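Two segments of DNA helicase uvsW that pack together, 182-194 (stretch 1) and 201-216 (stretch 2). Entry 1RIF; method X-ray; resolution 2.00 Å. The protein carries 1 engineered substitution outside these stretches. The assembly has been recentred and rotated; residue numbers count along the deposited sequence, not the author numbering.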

# COMPACT_ATOMS: atom_id res chain seq x y z
N LEU A 182 0.02 -22.12 -2.91
CA LEU A 182 -0.56 -21.13 -3.82
C LEU A 182 0.56 -20.62 -4.74
O LEU A 182 0.29 -20.05 -5.80
CB LEU A 182 -1.18 -19.98 -3.02
CG LEU A 182 -2.39 -20.34 -2.15
CD1 LEU A 182 -2.76 -19.17 -1.26
CD2 LEU A 182 -3.55 -20.74 -3.04
N PHE A 183 1.80 -20.85 -4.32
CA PHE A 183 2.98 -20.43 -5.08
C PHE A 183 4.09 -21.47 -4.95
O PHE A 183 4.08 -22.29 -4.04
CB PHE A 183 3.54 -19.09 -4.56
CG PHE A 183 2.61 -17.93 -4.71
CD1 PHE A 183 1.58 -17.71 -3.79
CD2 PHE A 183 2.74 -17.05 -5.78
CE1 PHE A 183 0.70 -16.64 -3.94
CE2 PHE A 183 1.86 -15.98 -5.94
CZ PHE A 183 0.83 -15.78 -5.02
N SER A 184 5.05 -21.41 -5.87
CA SER A 184 6.22 -22.28 -5.84
C SER A 184 7.42 -21.34 -5.62
O SER A 184 7.30 -20.13 -5.86
CB SER A 184 6.38 -23.02 -7.17
OG SER A 184 6.69 -22.12 -8.22
N HIS A 185 8.55 -21.86 -5.16
CA HIS A 185 9.71 -20.99 -4.91
C HIS A 185 10.26 -20.27 -6.13
O HIS A 185 10.69 -19.12 -6.03
CB HIS A 185 10.83 -21.76 -4.22
CG HIS A 185 10.71 -21.76 -2.73
ND1 HIS A 185 10.36 -22.88 -2.00
CD2 HIS A 185 10.82 -20.75 -1.83
CE1 HIS A 185 10.26 -22.57 -0.73
NE2 HIS A 185 10.53 -21.28 -0.59
N ALA A 186 10.23 -20.93 -7.28
CA ALA A 186 10.72 -20.32 -8.51
C ALA A 186 9.93 -19.05 -8.82
O ALA A 186 10.38 -18.19 -9.59
CB ALA A 186 10.63 -21.30 -9.67
N MET A 187 8.75 -18.92 -8.21
CA MET A 187 7.87 -17.77 -8.41
C MET A 187 8.10 -16.63 -7.39
O MET A 187 7.52 -15.55 -7.51
CB MET A 187 6.41 -18.22 -8.29
CG MET A 187 5.99 -19.33 -9.24
SD MET A 187 4.33 -19.95 -8.82
CE MET A 187 3.28 -18.60 -9.39
N ILE A 188 8.95 -16.86 -6.39
CA ILE A 188 9.19 -15.86 -5.37
C ILE A 188 10.66 -15.50 -5.20
O ILE A 188 11.48 -16.33 -4.78
CB ILE A 188 8.62 -16.34 -4.03
CG1 ILE A 188 7.13 -16.69 -4.20
CG2 ILE A 188 8.83 -15.28 -2.95
CD1 ILE A 188 6.53 -17.45 -3.03
N LYS A 189 11.00 -14.26 -5.53
CA LYS A 189 12.36 -13.76 -5.41
C LYS A 189 12.54 -12.99 -4.11
O LYS A 189 11.82 -12.03 -3.85
CB LYS A 189 12.70 -12.83 -6.58
CG LYS A 189 14.09 -12.23 -6.51
CD LYS A 189 14.29 -11.12 -7.51
CE LYS A 189 15.70 -10.55 -7.40
NZ LYS A 189 15.85 -9.21 -8.04
N LYS A 190 13.49 -13.41 -3.29
CA LYS A 190 13.74 -12.69 -2.04
C LYS A 190 14.92 -11.75 -2.29
O LYS A 190 15.95 -12.19 -2.79
CB LYS A 190 14.06 -13.67 -0.91
CG LYS A 190 12.95 -14.67 -0.62
CD LYS A 190 13.23 -15.49 0.62
CE LYS A 190 14.47 -16.35 0.48
NZ LYS A 190 14.34 -17.38 -0.58
N ILE A 191 14.75 -10.47 -2.00
CA ILE A 191 15.85 -9.53 -2.21
C ILE A 191 16.45 -9.09 -0.88
O ILE A 191 15.81 -9.22 0.16
CB ILE A 191 15.40 -8.28 -2.99
CG1 ILE A 191 14.32 -7.52 -2.22
CG2 ILE A 191 14.89 -8.68 -4.36
CD1 ILE A 191 13.92 -6.21 -2.86
N GLY A 192 17.68 -8.59 -0.93
CA GLY A 192 18.33 -8.14 0.29
C GLY A 192 19.22 -9.17 0.95
O GLY A 192 19.85 -9.99 0.28
N GLY A 193 19.27 -9.13 2.29
CA GLY A 193 20.10 -10.05 3.05
C GLY A 193 19.80 -11.53 2.85
O GLY A 193 20.59 -12.24 2.24
N GLY A 194 18.67 -11.98 3.38
CA GLY A 194 18.29 -13.38 3.23
C GLY A 194 17.66 -13.60 1.87
O GLY A 194 16.85 -14.51 1.68
N TYR A 201 18.57 -14.37 -8.70
CA TYR A 201 18.92 -14.13 -10.09
C TYR A 201 17.67 -14.54 -10.88
O TYR A 201 17.72 -14.79 -12.09
CB TYR A 201 20.12 -15.00 -10.51
CG TYR A 201 21.26 -15.10 -9.50
CD1 TYR A 201 22.34 -15.96 -9.74
CD2 TYR A 201 21.25 -14.37 -8.31
CE1 TYR A 201 23.37 -16.09 -8.80
CE2 TYR A 201 22.28 -14.50 -7.37
CZ TYR A 201 23.34 -15.36 -7.62
OH TYR A 201 24.34 -15.50 -6.70
N LYS A 202 16.55 -14.63 -10.15
CA LYS A 202 15.25 -15.00 -10.71
C LYS A 202 14.41 -13.73 -10.83
O LYS A 202 13.50 -13.48 -10.04
CB LYS A 202 14.55 -16.03 -9.81
CG LYS A 202 14.45 -15.63 -8.35
CD LYS A 202 13.51 -16.53 -7.53
CE LYS A 202 14.20 -17.75 -6.97
NZ LYS A 202 13.54 -18.21 -5.71
N ASN A 203 14.74 -12.92 -11.82
CA ASN A 203 14.06 -11.66 -12.06
C ASN A 203 12.77 -11.82 -12.87
O ASN A 203 12.14 -10.84 -13.24
CB ASN A 203 15.01 -10.71 -12.77
CG ASN A 203 16.23 -10.38 -11.93
OD1 ASN A 203 16.16 -9.59 -10.99
ND2 ASN A 203 17.36 -11.02 -12.24
N ASP A 204 12.39 -13.07 -13.13
CA ASP A 204 11.16 -13.35 -13.87
C ASP A 204 10.07 -13.72 -12.88
O ASP A 204 8.91 -13.90 -13.26
CB ASP A 204 11.39 -14.50 -14.86
CG ASP A 204 11.82 -15.79 -14.18
OD1 ASP A 204 12.73 -15.73 -13.31
OD2 ASP A 204 11.27 -16.86 -14.51
N ALA A 205 10.44 -13.82 -11.61
CA ALA A 205 9.49 -14.18 -10.55
C ALA A 205 8.49 -13.07 -10.32
O ALA A 205 8.86 -11.91 -10.14
CB ALA A 205 10.24 -14.47 -9.25
N PRO A 206 7.18 -13.40 -10.35
CA PRO A 206 6.10 -12.43 -10.14
C PRO A 206 6.05 -11.84 -8.72
O PRO A 206 5.60 -10.71 -8.53
CB PRO A 206 4.84 -13.23 -10.49
CG PRO A 206 5.23 -14.63 -10.11
CD PRO A 206 6.63 -14.73 -10.68
N VAL A 207 6.50 -12.60 -7.73
CA VAL A 207 6.50 -12.11 -6.35
C VAL A 207 7.90 -11.75 -5.87
O VAL A 207 8.84 -12.55 -5.98
CB VAL A 207 5.92 -13.16 -5.36
CG1 VAL A 207 5.86 -12.55 -3.96
CG2 VAL A 207 4.54 -13.61 -5.80
N VAL A 208 8.02 -10.53 -5.33
CA VAL A 208 9.29 -10.03 -4.79
C VAL A 208 9.10 -9.69 -3.31
O VAL A 208 8.20 -8.95 -2.95
CB VAL A 208 9.77 -8.77 -5.55
CG1 VAL A 208 11.09 -8.29 -4.98
CG2 VAL A 208 9.93 -9.09 -7.04
N VAL A 209 9.95 -10.25 -2.45
CA VAL A 209 9.83 -10.02 -1.02
C VAL A 209 11.09 -9.43 -0.40
O VAL A 209 12.20 -9.94 -0.59
CB VAL A 209 9.49 -11.33 -0.29
CG1 VAL A 209 9.31 -11.06 1.21
CG2 VAL A 209 8.22 -11.96 -0.89
N GLY A 210 10.91 -8.36 0.36
CA GLY A 210 12.04 -7.72 1.01
C GLY A 210 11.66 -6.85 2.19
O GLY A 210 10.50 -6.77 2.59
N THR A 211 12.66 -6.18 2.75
CA THR A 211 12.45 -5.31 3.89
C THR A 211 12.54 -3.88 3.38
O THR A 211 12.98 -3.65 2.26
CB THR A 211 13.54 -5.53 4.95
OG1 THR A 211 14.82 -5.22 4.39
CG2 THR A 211 13.56 -6.98 5.41
N TRP A 212 12.13 -2.93 4.21
CA TRP A 212 12.19 -1.51 3.85
C TRP A 212 13.59 -1.02 3.53
O TRP A 212 13.79 -0.25 2.59
CB TRP A 212 11.62 -0.64 4.98
CG TRP A 212 10.13 -0.48 4.91
CD1 TRP A 212 9.20 -1.03 5.74
CD2 TRP A 212 9.41 0.30 3.94
NE1 TRP A 212 7.93 -0.64 5.35
CE2 TRP A 212 8.04 0.18 4.25
CE3 TRP A 212 9.80 1.09 2.85
CZ2 TRP A 212 7.04 0.82 3.50
CZ3 TRP A 212 8.81 1.73 2.10
CH2 TRP A 212 7.45 1.60 2.44
N GLN A 213 14.57 -1.45 4.32
CA GLN A 213 15.93 -0.98 4.11
C GLN A 213 16.51 -1.39 2.76
O GLN A 213 17.32 -0.67 2.19
CB GLN A 213 16.85 -1.44 5.25
CG GLN A 213 17.36 -2.86 5.17
CD GLN A 213 18.54 -3.07 6.10
OE1 GLN A 213 19.50 -2.31 6.06
NE2 GLN A 213 18.47 -4.11 6.94
N THR A 214 16.10 -2.55 2.25
CA THR A 214 16.57 -3.00 0.95
C THR A 214 15.81 -2.24 -0.12
O THR A 214 16.39 -1.63 -1.01
CB THR A 214 16.32 -4.50 0.75
OG1 THR A 214 17.20 -5.24 1.60
CG2 THR A 214 16.56 -4.89 -0.71
N VAL A 215 14.49 -2.30 -0.01
CA VAL A 215 13.57 -1.67 -0.95
C VAL A 215 13.84 -0.18 -1.21
O VAL A 215 13.81 0.26 -2.36
CB VAL A 215 12.12 -1.87 -0.46
CG1 VAL A 215 11.17 -0.94 -1.18
CG2 VAL A 215 11.71 -3.32 -0.68
N VAL A 216 14.10 0.58 -0.16
CA VAL A 216 14.36 2.01 -0.30
C VAL A 216 15.59 2.33 -1.17
O VAL A 216 15.68 3.41 -1.75
CB VAL A 216 14.53 2.67 1.10
CG1 VAL A 216 15.11 4.06 0.96
CG2 VAL A 216 13.18 2.75 1.81
O HOH W 1 15.25 -7.37 2.09

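Two short strands pair in parallel, Ile 188 with Val 207, Lys 189 with Val 208 and Lys 190 with Val 209, and join these segments; Lys 189, Lys 202 and Ile 191 cover the most surface. The backbone of Lys 189 faces the partner strand. Its N donates to Val 207 O (2.8 Å), and its O accepts from Val 209 N (2.9 Å). The ladder continues at both ends, with Val 207 N bonded to Met 187 O (3.1 Å) and Ile 191 N to Val 209 O (3.0 Å).

The Lys 189 side chain is fully extended, all t. Its methylenes lie along Lys 202, with CB 3.7 Å from Lys 202 CG, and its NZ reaches Asn 203 OD1 (3.0 Å). Lys 202 points toward stretch 1. Its NZ donates to His 185 O (3.0 Å) and Ile 188 O (2.9 Å), so a long amine-tipped chain suits this place.

Ile 188 shares a sheet face with Val 207 and Val 209; its CG2 meets Val 209 CG2 at 4.0 Å. Phe 183 CE2 packs on Val 207 CG2 (3.6 Å).

Ile 191 is buried. Its CG2 touches Val 208 CG1 (3.9 Å) and its CD1 touches Thr 214 CG2 (3.7 Å). Gly 210 leaves room for it: a CB there would clash with Ile 191 CG1. Water 1 links Ile 191 O to Thr 211 N and Thr 214 OG1.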